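Local structure of chitin-binding domain 3 protein (Micromonospora aurantiaca ATCC 27029, 5OPF) at residues W35-A40 and Y80-T85; D111-Y116 and V172-Q177; V115-Q120 and E135-I140. The protein is a copper-dependent lytic polysaccharide monooxygenase, which probably cleaves polysaccharides such as cellulose or chitin by oxidation of the chain. All blocks are in the same frame, centred on the assembly; numbering follows the deposited sequence.

Contacts 2 and 3 belong to one sheet of the β-sandwich, whereas contact 1 lies in the helical region across the centre of the chain, about 22 and 24 Å from them between centres. Contact 2, D111-Y116 with V172-Q177, is buried. It is a regular antiparallel ladder, with tyrosine, arginine and glutamine groups layered along one face. Contact 3 uses the other edge of strand 110-118, shares V115 and Y116 with contact 2, and is partly buried; there a bulge interrupts the pairing with 134-140. Contact 1 is a small surface contact in which alanine methyls pack together and one glutamine amide meets the backbone and hydroxyl of the turn, in place of a backbone ladder.

Contact 1: residues W35-A40 and Y80-T85; sequences WQAWQA and YNALDT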
# COMPACT_ATOMS: atom_id res chain seq x y z
N TRP A 35 -7.06 -9.22 11.87
CA TRP A 35 -7.92 -10.37 12.11
C TRP A 35 -9.04 -10.45 11.08
O TRP A 35 -9.27 -11.51 10.48
CB TRP A 35 -8.48 -10.34 13.53
CG TRP A 35 -9.35 -11.53 13.90
CD1 TRP A 35 -10.69 -11.50 14.15
CD2 TRP A 35 -8.94 -12.90 14.09
NE1 TRP A 35 -11.14 -12.76 14.48
CE2 TRP A 35 -10.09 -13.64 14.44
CE3 TRP A 35 -7.71 -13.57 13.98
CZ2 TRP A 35 -10.05 -15.01 14.70
CZ3 TRP A 35 -7.68 -14.95 14.24
CH2 TRP A 35 -8.84 -15.65 14.59
N GLN A 36 -9.76 -9.35 10.85
CA GLN A 36 -10.85 -9.42 9.88
C GLN A 36 -10.32 -9.69 8.48
O GLN A 36 -10.99 -10.36 7.68
CB GLN A 36 -11.75 -8.17 9.94
CG GLN A 36 -11.08 -6.82 9.66
CD GLN A 36 -11.06 -6.41 8.19
OE1 GLN A 36 -12.07 -6.49 7.49
NE2 GLN A 36 -9.91 -5.93 7.74
N ALA A 37 -9.12 -9.23 8.18
CA ALA A 37 -8.53 -9.52 6.87
C ALA A 37 -8.17 -10.99 6.74
O ALA A 37 -8.53 -11.64 5.76
CB ALA A 37 -7.30 -8.63 6.63
N TRP A 38 -7.45 -11.55 7.73
CA TRP A 38 -7.07 -12.96 7.66
C TRP A 38 -8.30 -13.85 7.62
O TRP A 38 -8.31 -14.88 6.93
CB TRP A 38 -6.20 -13.32 8.85
CG TRP A 38 -4.72 -12.96 8.72
CD1 TRP A 38 -4.05 -11.96 9.35
CD2 TRP A 38 -3.75 -13.65 7.92
NE1 TRP A 38 -2.72 -11.97 8.98
CE2 TRP A 38 -2.51 -13.01 8.12
CE3 TRP A 38 -3.80 -14.75 7.07
CZ2 TRP A 38 -1.34 -13.45 7.50
CZ3 TRP A 38 -2.64 -15.17 6.45
CH2 TRP A 38 -1.44 -14.53 6.67
N GLN A 39 -9.35 -13.49 8.36
CA GLN A 39 -10.55 -14.31 8.38
C GLN A 39 -11.29 -14.25 7.05
O GLN A 39 -11.86 -15.26 6.61
CB GLN A 39 -11.46 -13.88 9.53
CG GLN A 39 -10.87 -14.12 10.92
CD GLN A 39 -10.90 -15.58 11.34
OE1 GLN A 39 -9.90 -16.29 11.26
NE2 GLN A 39 -12.06 -16.03 11.80
N ALA A 40 -11.28 -13.10 6.38
CA ALA A 40 -12.04 -12.94 5.13
C ALA A 40 -11.36 -13.65 3.97
O ALA A 40 -12.03 -14.33 3.17
CB ALA A 40 -12.21 -11.46 4.82
N TYR A 80 -8.59 -8.74 -2.11
CA TYR A 80 -8.06 -7.75 -1.17
C TYR A 80 -9.14 -6.85 -0.57
O TYR A 80 -8.80 -5.83 0.05
CB TYR A 80 -6.97 -6.91 -1.86
CG TYR A 80 -5.84 -7.74 -2.44
CD1 TYR A 80 -4.75 -8.12 -1.67
CD2 TYR A 80 -5.86 -8.14 -3.77
CE1 TYR A 80 -3.72 -8.89 -2.20
CE2 TYR A 80 -4.84 -8.90 -4.32
CZ TYR A 80 -3.77 -9.27 -3.52
OH TYR A 80 -2.76 -10.03 -4.07
N ASN A 81 -10.42 -7.21 -0.69
CA ASN A 81 -11.51 -6.34 -0.26
C ASN A 81 -11.41 -5.96 1.22
O ASN A 81 -11.81 -4.85 1.60
CB ASN A 81 -12.86 -7.00 -0.51
CG ASN A 81 -13.24 -7.02 -1.98
OD1 ASN A 81 -12.49 -6.58 -2.84
ND2 ASN A 81 -14.43 -7.53 -2.26
N ALA A 82 -10.94 -6.87 2.07
CA ALA A 82 -10.87 -6.57 3.50
C ALA A 82 -9.87 -5.47 3.83
O ALA A 82 -9.92 -4.92 4.94
CB ALA A 82 -10.55 -7.83 4.30
N LEU A 83 -8.99 -5.10 2.90
CA LEU A 83 -8.10 -3.97 3.13
C LEU A 83 -8.83 -2.64 3.05
O LEU A 83 -8.25 -1.62 3.43
CB LEU A 83 -6.92 -4.01 2.16
CG LEU A 83 -6.13 -5.31 2.10
CD1 LEU A 83 -4.93 -5.09 1.20
CD2 LEU A 83 -5.71 -5.79 3.50
N ASP A 84 -10.08 -2.62 2.57
CA ASP A 84 -10.86 -1.39 2.52
C ASP A 84 -11.60 -1.10 3.83
O ASP A 84 -12.22 -0.03 3.96
CB ASP A 84 -11.90 -1.46 1.38
CG ASP A 84 -11.28 -1.41 -0.01
OD1 ASP A 84 -10.26 -0.70 -0.19
OD2 ASP A 84 -11.87 -2.06 -0.92
N THR A 85 -11.58 -2.01 4.79
CA THR A 85 -12.31 -1.79 6.04
C THR A 85 -11.75 -0.58 6.78
O THR A 85 -10.54 -0.35 6.79
CB THR A 85 -12.21 -3.05 6.89
OG1 THR A 85 -12.75 -4.13 6.11
CG2 THR A 85 -12.98 -2.92 8.20
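Q36, A37 and A40 of helix 32-40 meet A82 and T85 in a small surface contact that ties this helix to the 3-10 turn 81-84. Both elements belong to the long stretch of helices and loops between strands 2-6 and 97-104, which in lytic polysaccharide monooxygenases is set beside the β-sandwich. The approach is close because alanines meet: the CB of A82 lies 3.7 Å from A37 CA, and the same methyl is 4.0 Å from A40 CB. A37 and A40 stand nearly one turn apart, so A82 rests on both; with a single methyl on each residue, the helix and the turn come as near as 5.1 Å between A37 CA and A82 CA.

Beside the alanines, Q36 supplies the polar grip. Its CG sits between the backbone N and the carbonyl carbon (chi1 60°), and a bend at chi2 then carries the amide across to the turn. NE2 donates to A82 O at 3.0 Å in a nearly straight bond, 173° at the hydrogen. The acceptor lies close to the Q36 amide plane, although NE2 stands above the plane of the A82 carbonyl. The other branch meets T85 tip to tip, OE1 being 2.8 Å from T85 OG1. That hydroxyl oxygen, T85 OG1, is also 3.2 Å from A82 O.

NE2 has a further acceptor in M33 O, one turn back in the helix, and the Q36 side chain also packs on W89, whose NE1 bonds to T85 O. Glutamine suits the place because its two ends differ: the NH2 binds carbonyl oxygens on both elements while the oxygen faces a hydroxyl. Such a pairing fixes which way round the amide lies and so joins helix to turn without any charge.

Contact 2: residues D111-Y116 and V172-Q177; sequences DYIRVY and VYTIWQ
Q177 lays its CB over one face of the Y112 ring, 3.6 Å from the ring centroid and 17° off the normal, a CH-pi contact. The opposite face of the ring carries R114, whose NH2 stands 3.6 Å above the plane over its centre, so the flat tyrosine is clamped between an aliphatic carbon and a guanidinium. Y112 CG lies between its own backbone N and carbonyl carbon (chi1 48°), a torsion that leans the ring over the partner strand. Farther along this face, Y116 CE1 meets I175 CD1 at 3.9 Å.

On the other face, I113, V115, T174 and W176 point into the protein, and V172 packs beside them. I113 CG2 packs on T174 CG2 at 3.5 Å and its CG1 on W176 CD1 at 3.7 Å, while V115 CG1 meets V172 CG1. The β-branched I113, V115, V172 and T174 suit the extended backbone, and the aliphatic ones fill the interior with apolar surface.

Between these two faces runs the antiparallel ladder of strands 110-118 and 169-178, part of one sheet of the immunoglobulin-like sandwich of this family. R114 and I175 exchange two backbone bonds, as do Y116 and Y173. Toward the copper end, Q177 N donates to Y112 O, and D111 N to Q177 O at 2.8 Å. A water accepts from Q177 NE2 at 3.0 Å and lies within hydrogen-bonding distance of D111 OD2.

Outer partners set the polar ends. Y112 OH bonds to H60 NE2, R114 NE to Q139 OE1, D111 OD1 to S179 OG, and Q177 NE2 also to D182 OD1. W176 NE1 is held by G109 O, and its ring, edge-to-face with F102, stacks on the copper-site residue Y185, with its side chain about 5 Å from the copper ion.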
# COMPACT_ATOMS: atom_id res chain seq x y z
N ASP A 111 7.31 2.54 -14.92
CA ASP A 111 7.04 3.72 -15.73
C ASP A 111 6.97 4.95 -14.83
O ASP A 111 7.38 6.05 -15.22
CB ASP A 111 5.71 3.57 -16.50
CG ASP A 111 5.76 2.52 -17.59
OD1 ASP A 111 6.81 1.90 -17.85
OD2 ASP A 111 4.71 2.36 -18.25
N TYR A 112 6.45 4.76 -13.61
CA TYR A 112 6.43 5.77 -12.56
C TYR A 112 6.00 5.08 -11.28
O TYR A 112 5.38 4.00 -11.31
CB TYR A 112 5.48 6.94 -12.87
CG TYR A 112 4.09 6.55 -13.33
CD1 TYR A 112 3.06 6.29 -12.43
CD2 TYR A 112 3.79 6.47 -14.68
CE1 TYR A 112 1.78 5.93 -12.87
CE2 TYR A 112 2.53 6.13 -15.12
CZ TYR A 112 1.52 5.86 -14.21
OH TYR A 112 0.26 5.51 -14.67
N ILE A 113 6.34 5.69 -10.15
CA ILE A 113 5.76 5.36 -8.85
C ILE A 113 5.34 6.68 -8.21
O ILE A 113 6.17 7.59 -8.10
CB ILE A 113 6.73 4.59 -7.93
CG1 ILE A 113 7.16 3.27 -8.57
CG2 ILE A 113 6.04 4.32 -6.58
CD1 ILE A 113 8.14 2.45 -7.73
N ARG A 114 4.08 6.78 -7.82
CA ARG A 114 3.51 7.98 -7.23
C ARG A 114 3.18 7.70 -5.77
O ARG A 114 2.61 6.66 -5.45
CB ARG A 114 2.26 8.41 -7.98
CG ARG A 114 2.55 8.91 -9.38
CD ARG A 114 1.31 9.10 -10.24
NE ARG A 114 1.70 9.43 -11.61
CZ ARG A 114 0.94 9.26 -12.68
NH1 ARG A 114 -0.29 8.80 -12.58
NH2 ARG A 114 1.44 9.54 -13.88
N VAL A 115 3.54 8.64 -4.90
CA VAL A 115 3.27 8.56 -3.47
C VAL A 115 2.35 9.70 -3.07
O VAL A 115 2.69 10.88 -3.24
CB VAL A 115 4.57 8.59 -2.64
CG1 VAL A 115 4.27 8.57 -1.13
CG2 VAL A 115 5.49 7.43 -3.02
N TYR A 116 1.19 9.34 -2.53
CA TYR A 116 0.20 10.27 -2.01
C TYR A 116 0.12 10.10 -0.49
O TYR A 116 0.32 9.00 0.04
CB TYR A 116 -1.20 9.96 -2.58
CG TYR A 116 -1.30 10.11 -4.08
CD1 TYR A 116 -0.96 9.08 -4.94
CD2 TYR A 116 -1.74 11.30 -4.64
CE1 TYR A 116 -1.04 9.23 -6.30
CE2 TYR A 116 -1.82 11.46 -6.01
CZ TYR A 116 -1.46 10.42 -6.83
OH TYR A 116 -1.53 10.55 -8.21
N VAL A 172 -0.65 6.54 3.58
CA VAL A 172 0.12 6.71 2.36
C VAL A 172 -0.50 5.82 1.29
O VAL A 172 -0.85 4.66 1.55
CB VAL A 172 1.60 6.31 2.59
CG1 VAL A 172 2.44 6.61 1.36
CG2 VAL A 172 2.17 7.01 3.83
N TYR A 173 -0.66 6.35 0.08
CA TYR A 173 -1.16 5.57 -1.05
C TYR A 173 -0.10 5.63 -2.14
O TYR A 173 0.21 6.72 -2.65
CB TYR A 173 -2.47 6.11 -1.58
CG TYR A 173 -3.24 5.20 -2.51
CD1 TYR A 173 -3.57 3.89 -2.14
CD2 TYR A 173 -3.72 5.65 -3.74
CE1 TYR A 173 -4.33 3.06 -2.96
CE2 TYR A 173 -4.49 4.84 -4.56
CZ TYR A 173 -4.80 3.56 -4.16
OH TYR A 173 -5.62 2.78 -4.95
N THR A 174 0.45 4.48 -2.49
CA THR A 174 1.51 4.37 -3.47
C THR A 174 0.98 3.61 -4.68
O THR A 174 0.42 2.51 -4.55
CB THR A 174 2.74 3.67 -2.87
OG1 THR A 174 3.23 4.42 -1.74
CG2 THR A 174 3.87 3.56 -3.88
N ILE A 175 1.18 4.19 -5.87
CA ILE A 175 0.78 3.59 -7.14
C ILE A 175 2.05 3.28 -7.93
O ILE A 175 2.83 4.19 -8.23
CB ILE A 175 -0.13 4.52 -7.96
CG1 ILE A 175 -1.37 4.91 -7.15
CG2 ILE A 175 -0.51 3.84 -9.31
CD1 ILE A 175 -2.32 5.85 -7.88
N TRP A 176 2.25 2.01 -8.26
CA TRP A 176 3.36 1.57 -9.10
C TRP A 176 2.81 1.15 -10.46
O TRP A 176 2.02 0.20 -10.55
CB TRP A 176 4.03 0.36 -8.46
CG TRP A 176 5.12 -0.34 -9.26
CD1 TRP A 176 5.97 0.19 -10.20
CD2 TRP A 176 5.49 -1.71 -9.11
NE1 TRP A 176 6.85 -0.79 -10.64
CE2 TRP A 176 6.56 -1.96 -9.99
CE3 TRP A 176 5.00 -2.76 -8.34
CZ2 TRP A 176 7.17 -3.21 -10.07
CZ3 TRP A 176 5.59 -4.00 -8.44
CH2 TRP A 176 6.67 -4.21 -9.29
N GLN A 177 3.23 1.84 -11.52
CA GLN A 177 2.95 1.42 -12.89
C GLN A 177 4.19 0.65 -13.35
O GLN A 177 5.25 1.25 -13.54
CB GLN A 177 2.68 2.63 -13.78
CG GLN A 177 2.38 2.27 -15.24
CD GLN A 177 1.04 1.60 -15.43
OE1 GLN A 177 0.09 1.88 -14.72
NE2 GLN A 177 0.95 0.72 -16.41
O HOH W 1 3.22 0.04 -18.31

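Contact 3: residues V115-Q120 and E135-I140; sequences VYVTKQ and ELVGQI
A classic β-bulge marks this antiparallel pairing of strands 110-118 and 134-140: V137 and G138 together face V115. Both turn their N-H groups to V115 O, V137 N at 2.8 Å and G138 N at 3.1 Å, so one carbonyl is gripped twice. V115 N returns a bond to G138 O. V137 has a psi of -6°, far from that of an extended strand, which takes up the extra residue; beyond it V117 and E135 exchange two ordinary backbone bonds.

V137 CG2 is thereby brought within 3.5 Å of V117 CG2, the two valines crossing at about a right angle. On the outer face L136 lies against Y116: its CD1 stands over one ring face, 4.0 Å from the centroid, and its CB is 3.7 Å from Y116 CE2. An alanine in place of Y116 would probably leave L136 without the ring that its CD1 and CB rest on, opening a gap beside I175 as well. E135, extended beyond CG, sends its carboxylate to R166 in a salt bridge, and K119 NZ bonds to S132 O.

V115, V117 and V137 form the inward side, packing on strands 97-104 and 154-162 of the opposing sheet, while strand 169-178 flanks 110-118 along its other edge.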
# COMPACT_ATOMS: atom_id res chain seq x y z
N VAL A 115 3.54 8.64 -4.90
CA VAL A 115 3.27 8.56 -3.47
C VAL A 115 2.35 9.70 -3.07
O VAL A 115 2.69 10.88 -3.24
CB VAL A 115 4.57 8.59 -2.64
CG1 VAL A 115 4.27 8.57 -1.13
CG2 VAL A 115 5.49 7.43 -3.02
N TYR A 116 1.19 9.34 -2.53
CA TYR A 116 0.20 10.27 -2.01
C TYR A 116 0.12 10.10 -0.49
O TYR A 116 0.32 9.00 0.04
CB TYR A 116 -1.20 9.96 -2.58
CG TYR A 116 -1.30 10.11 -4.08
CD1 TYR A 116 -0.96 9.08 -4.94
CD2 TYR A 116 -1.74 11.30 -4.64
CE1 TYR A 116 -1.04 9.23 -6.30
CE2 TYR A 116 -1.82 11.46 -6.01
CZ TYR A 116 -1.46 10.42 -6.83
OH TYR A 116 -1.53 10.55 -8.21
N VAL A 117 -0.24 11.17 0.22
CA VAL A 117 -0.52 11.10 1.65
C VAL A 117 -1.82 11.85 1.92
O VAL A 117 -2.08 12.91 1.34
CB VAL A 117 0.64 11.66 2.51
CG1 VAL A 117 0.26 11.75 3.99
CG2 VAL A 117 1.88 10.81 2.33
N THR A 118 -2.61 11.32 2.85
CA THR A 118 -3.84 11.96 3.26
C THR A 118 -3.58 13.34 3.85
O THR A 118 -2.53 13.63 4.42
CB THR A 118 -4.62 11.06 4.24
OG1 THR A 118 -3.75 10.58 5.27
CG2 THR A 118 -5.20 9.88 3.50
N LYS A 119 -4.57 14.20 3.66
CA LYS A 119 -4.54 15.56 4.15
C LYS A 119 -4.92 15.62 5.63
O LYS A 119 -5.75 14.84 6.11
CB LYS A 119 -5.52 16.40 3.33
CG LYS A 119 -5.18 16.48 1.86
CD LYS A 119 -6.38 16.84 0.98
CE LYS A 119 -6.02 16.77 -0.49
NZ LYS A 119 -7.16 17.20 -1.36
N GLN A 120 -4.31 16.56 6.35
CA GLN A 120 -4.69 16.76 7.74
C GLN A 120 -6.19 17.02 7.83
O GLN A 120 -6.75 17.81 7.06
CB GLN A 120 -3.90 17.92 8.36
CG GLN A 120 -3.99 17.96 9.88
CD GLN A 120 -3.24 16.83 10.56
OE1 GLN A 120 -2.40 16.16 9.95
NE2 GLN A 120 -3.54 16.60 11.84
N GLU A 135 -3.02 13.91 -1.37
CA GLU A 135 -2.16 14.88 -2.04
C GLU A 135 -0.92 14.15 -2.57
O GLU A 135 -0.33 13.32 -1.86
CB GLU A 135 -1.71 15.94 -1.03
CG GLU A 135 -0.80 17.01 -1.60
CD GLU A 135 -0.31 18.00 -0.58
OE1 GLU A 135 -0.61 17.84 0.62
OE2 GLU A 135 0.38 18.96 -0.98
N LEU A 136 -0.52 14.46 -3.80
CA LEU A 136 0.71 13.90 -4.35
C LEU A 136 1.92 14.53 -3.66
O LEU A 136 2.10 15.76 -3.73
CB LEU A 136 0.78 14.15 -5.85
CG LEU A 136 1.98 13.56 -6.60
CD1 LEU A 136 1.93 12.05 -6.65
CD2 LEU A 136 2.06 14.14 -8.00
N VAL A 137 2.76 13.71 -3.02
CA VAL A 137 3.88 14.22 -2.22
C VAL A 137 5.23 13.60 -2.59
O VAL A 137 6.26 14.03 -2.06
CB VAL A 137 3.62 14.06 -0.71
CG1 VAL A 137 2.43 14.90 -0.26
CG2 VAL A 137 3.42 12.60 -0.32
N GLY A 138 5.25 12.62 -3.49
CA GLY A 138 6.50 12.12 -4.04
C GLY A 138 6.23 11.39 -5.33
O GLY A 138 5.11 10.92 -5.57
N GLN A 139 7.23 11.34 -6.21
CA GLN A 139 7.04 10.70 -7.51
C GLN A 139 8.39 10.44 -8.15
O GLN A 139 9.26 11.32 -8.14
CB GLN A 139 6.20 11.59 -8.44
CG GLN A 139 5.88 10.98 -9.82
CD GLN A 139 4.86 11.80 -10.62
OE1 GLN A 139 3.97 11.23 -11.25
NE2 GLN A 139 5.01 13.13 -10.62
N ILE A 140 8.56 9.24 -8.70
CA ILE A 140 9.65 8.95 -9.61
C ILE A 140 9.04 8.62 -10.97
O ILE A 140 7.92 8.11 -11.07
CB ILE A 140 10.60 7.81 -9.14
CG1 ILE A 140 9.87 6.47 -9.05
CG2 ILE A 140 11.26 8.19 -7.82
CD1 ILE A 140 10.77 5.31 -8.69